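Local structure of transcriptional repressor PagR (Bacillus anthracis, 2ZKZ) at residues P27-I32 / L62-G67. The protein represses expression of the pagA and atxA genes as a dimeric DNA-binding transcription factor of the ArsR family with a helix-turn-helix motif. Sequence-based numbering, arbitrary orientation.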
ATOM      1  N   PRO A  27      -2.941  10.361   1.264  1.00 26.46           N
ATOM      2  CA  PRO A  27      -4.389  10.592   1.257  1.00 28.89           C
ATOM      3  C   PRO A  27      -4.983  11.067  -0.070  1.00 27.71           C
ATOM      4  O   PRO A  27      -5.934  10.476  -0.582  1.00 26.60           O
ATOM      5  CB  PRO A  27      -4.574  11.624   2.369  1.00 28.82           C
ATOM      6  CG  PRO A  27      -3.526  11.227   3.341  1.00 28.93           C
ATOM      7  CD  PRO A  27      -2.325  10.973   2.455  1.00 26.77           C
HETATM    8  N   MSE A  28      -4.429  12.137  -0.622  1.00 29.05           N
HETATM    9  CA  MSE A  28      -4.946  12.675  -1.874  1.00 29.68           C
HETATM   10  C   MSE A  28      -4.681  11.751  -3.059  1.00 29.16           C
HETATM   11  O   MSE A  28      -5.431  11.757  -4.036  1.00 28.02           O
HETATM   12  CB  MSE A  28      -4.371  14.069  -2.121  1.00 33.82           C
HETATM   13  CG  MSE A  28      -4.929  15.124  -1.161  1.00 39.15           C
HETATM   14 SE   MSE A  28      -6.883  15.202  -1.160  1.00 51.50          SE
HETATM   15  CE  MSE A  28      -7.229  14.148   0.430  1.00 45.38           C
ATOM     16  N   ARG A  29      -3.622  10.950  -2.978  1.00 26.71           N
ATOM     17  CA  ARG A  29      -3.345  10.011  -4.052  1.00 26.43           C
ATOM     18  C   ARG A  29      -4.373   8.890  -3.997  1.00 25.33           C
ATOM     19  O   ARG A  29      -4.824   8.399  -5.030  1.00 24.58           O
ATOM     20  CB  ARG A  29      -1.927   9.448  -3.941  1.00 27.99           C
ATOM     21  CG  ARG A  29      -0.865  10.504  -4.191  1.00 27.83           C
ATOM     22  CD  ARG A  29       0.515   9.908  -4.239  1.00 27.87           C
ATOM     23  NE  ARG A  29       1.536  10.950  -4.288  1.00 26.81           N
ATOM     24  CZ  ARG A  29       2.837  10.707  -4.328  1.00 27.36           C
ATOM     25  NH1 ARG A  29       3.276   9.454  -4.331  1.00 23.78           N
ATOM     26  NH2 ARG A  29       3.696  11.714  -4.340  1.00 29.41           N
ATOM     27  N   LEU A  30      -4.753   8.478  -2.793  1.00 24.28           N
ATOM     28  CA  LEU A  30      -5.764   7.432  -2.692  1.00 24.83           C
ATOM     29  C   LEU A  30      -7.090   7.989  -3.221  1.00 24.59           C
ATOM     30  O   LEU A  30      -7.864   7.268  -3.842  1.00 25.23           O
ATOM     31  CB  LEU A  30      -5.906   6.948  -1.242  1.00 23.25           C
ATOM     32  CG  LEU A  30      -4.713   6.122  -0.733  1.00 25.10           C
ATOM     33  CD1 LEU A  30      -4.893   5.782   0.752  1.00 24.10           C
ATOM     34  CD2 LEU A  30      -4.593   4.844  -1.563  1.00 21.93           C
ATOM     35  N   LYS A  31      -7.342   9.273  -2.978  1.00 25.76           N
ATOM     36  CA  LYS A  31      -8.561   9.910  -3.470  1.00 28.58           C
ATOM     37  C   LYS A  31      -8.576   9.877  -4.991  1.00 25.28           C
ATOM     38  O   LYS A  31      -9.591   9.566  -5.603  1.00 27.25           O
ATOM     39  CB  LYS A  31      -8.639  11.372  -3.034  1.00 31.72           C
ATOM     40  CG  LYS A  31      -9.168  11.603  -1.642  1.00 40.98           C
ATOM     41  CD  LYS A  31      -9.930  12.929  -1.582  1.00 43.66           C
ATOM     42  CE  LYS A  31     -11.123  12.903  -2.538  1.00 46.71           C
ATOM     43  NZ  LYS A  31     -11.986  14.114  -2.440  1.00 47.19           N
ATOM     44  N   ILE A  32      -7.446  10.228  -5.594  1.00 26.53           N
ATOM     45  CA  ILE A  32      -7.334  10.235  -7.048  1.00 25.09           C
ATOM     46  C   ILE A  32      -7.622   8.842  -7.603  1.00 26.31           C
ATOM     47  O   ILE A  32      -8.409   8.688  -8.536  1.00 25.50           O
ATOM     48  CB  ILE A  32      -5.927  10.703  -7.489  1.00 26.35           C
ATOM     49  CG1 ILE A  32      -5.748  12.179  -7.131  1.00 26.07           C
ATOM     50  CG2 ILE A  32      -5.728  10.463  -8.983  1.00 25.38           C
ATOM     51  CD1 ILE A  32      -4.349  12.742  -7.425  1.00 27.72           C
ATOM     52  N   LEU A  62       0.093  13.379  -9.785  1.00 27.36           N
ATOM     53  CA  LEU A  62      -0.036  12.634 -11.038  1.00 27.89           C
ATOM     54  C   LEU A  62       1.329  12.271 -11.609  1.00 27.86           C
ATOM     55  O   LEU A  62       1.519  11.175 -12.136  1.00 27.19           O
ATOM     56  CB  LEU A  62      -0.845  13.441 -12.059  1.00 26.26           C
ATOM     57  CG  LEU A  62      -2.336  13.583 -11.726  1.00 30.75           C
ATOM     58  CD1 LEU A  62      -2.988  14.603 -12.649  1.00 30.29           C
ATOM     59  CD2 LEU A  62      -3.022  12.230 -11.852  1.00 27.94           C
ATOM     60  N   CYS A  63       2.282  13.188 -11.489  1.00 27.53           N
ATOM     61  CA  CYS A  63       3.627  12.952 -11.993  1.00 29.57           C
ATOM     62  C   CYS A  63       4.262  11.762 -11.276  1.00 29.56           C
ATOM     63  O   CYS A  63       4.827  10.871 -11.906  1.00 27.71           O
ATOM     64  CB  CYS A  63       4.480  14.203 -11.789  1.00 31.91           C
ATOM     65  SG  CYS A  63       6.148  14.051 -12.424  1.00 39.64           S
ATOM     66  N   LYS A  64       4.145  11.745  -9.952  1.00 27.89           N
ATOM     67  CA  LYS A  64       4.700  10.669  -9.139  1.00 28.65           C
ATOM     68  C   LYS A  64       4.003   9.322  -9.394  1.00 26.56           C
ATOM     69  O   LYS A  64       4.635   8.268  -9.352  1.00 23.77           O
ATOM     70  CB  LYS A  64       4.560  11.030  -7.661  1.00 31.12           C
ATOM     71  CG  LYS A  64       5.752  10.652  -6.800  1.00 40.26           C
ATOM     72  CD  LYS A  64       6.713  11.818  -6.645  1.00 43.23           C
ATOM     73  CE  LYS A  64       7.803  11.493  -5.633  1.00 45.31           C
ATOM     74  NZ  LYS A  64       8.651  12.679  -5.327  1.00 48.34           N
HETATM   75  N   MSE A  65       2.702   9.368  -9.660  1.00 26.20           N
HETATM   76  CA  MSE A  65       1.904   8.162  -9.889  1.00 27.37           C
HETATM   77  C   MSE A  65       1.981   7.580 -11.299  1.00 27.86           C
HETATM   78  O   MSE A  65       1.858   6.366 -11.481  1.00 26.67           O
HETATM   79  CB  MSE A  65       0.440   8.453  -9.557  1.00 28.38           C
HETATM   80  CG  MSE A  65       0.249   9.094  -8.189  1.00 34.42           C
HETATM   81 SE   MSE A  65      -1.571   9.668  -7.840  1.00 37.25          SE
HETATM   82  CE  MSE A  65      -1.785  11.013  -9.171  1.00 41.22           C
ATOM     83  N   ARG A  66       2.167   8.439 -12.296  1.00 27.45           N
ATOM     84  CA  ARG A  66       2.218   7.978 -13.679  1.00 29.63           C
ATOM     85  C   ARG A  66       3.274   6.915 -13.951  1.00 28.93           C
ATOM     86  O   ARG A  66       4.449   7.103 -13.652  1.00 29.24           O
ATOM     87  CB  ARG A  66       2.452   9.153 -14.643  1.00 31.86           C
ATOM     88  CG  ARG A  66       2.699   8.667 -16.069  1.00 35.60           C
ATOM     89  CD  ARG A  66       2.889   9.775 -17.095  1.00 40.52           C
ATOM     90  NE  ARG A  66       4.051  10.616 -16.824  1.00 41.93           N
ATOM     91  CZ  ARG A  66       3.986  11.773 -16.179  1.00 41.79           C
ATOM     92  NH1 ARG A  66       2.817  12.218 -15.742  1.00 44.77           N
ATOM     93  NH2 ARG A  66       5.086  12.484 -15.979  1.00 44.17           N
ATOM     94  N   GLY A  67       2.849   5.802 -14.540  1.00 28.00           N
ATOM     95  CA  GLY A  67       3.788   4.746 -14.870  1.00 28.38           C
ATOM     96  C   GLY A  67       3.919   3.668 -13.814  1.00 30.93           C
ATOM     97  O   GLY A  67       4.424   2.584 -14.088  1.00 32.32           O
TER
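Met65, present as selenomethionine, reaches from the C-terminal turn of helix 55-65 into the angle between Arg29 and Ile32 on helix 27-39, and illustrates how one flexible side chain can serve two unlike neighbours. The apolar part of the contact centres on it. Its chain runs straight to SE and then bends (chi3 -64°), so that SE faces mainly Arg29 and CE mainly Ile32. SE lies against the aliphatic stem of Arg29, 3.8 Å from Arg29 CG, whereas the methyl CE comes within 3.6 Å of Ile32 CD1. Leu62, one turn earlier, adds a looser touch, Leu62 CD2 standing 4.3 Å from Ile32 CG2. Leu70 packs on Ile32, Leu62 and Met65 alike, and Leu51 adds to Ile32.

The second kind of contact sets the guanidinium of Arg29 against the aliphatic start of Lys64. Arg29 is extended from CG to NE, which carries its guanidinium past the selenium to Lys64. There Lys64 CB lies over one face of the planar group, and Arg29 NH2 is 3.4 Å from Lys64 CG. A bend at chi2 (95°) turns the rest of the lysine chain away from helix 27-39, and the like-charged ends, Arg29 NH2 and Lys64 NZ, remain 5.1 Å apart. Arg29 finds a polar partner elsewhere: NH1 donates a hydrogen bond to Thr23 O in helix 14-24.

Helix 55-65 supplies the second half of the predicted helix-turn-helix and is probably its recognition helix, as in other ArsR-family proteins. Its end is thus joined to helix 27-39 by van der Waals packing, with arginine contributing methylenes and a guanidinium face while NH1 hydrogen-bonds to a carbonyl of helix 14-24.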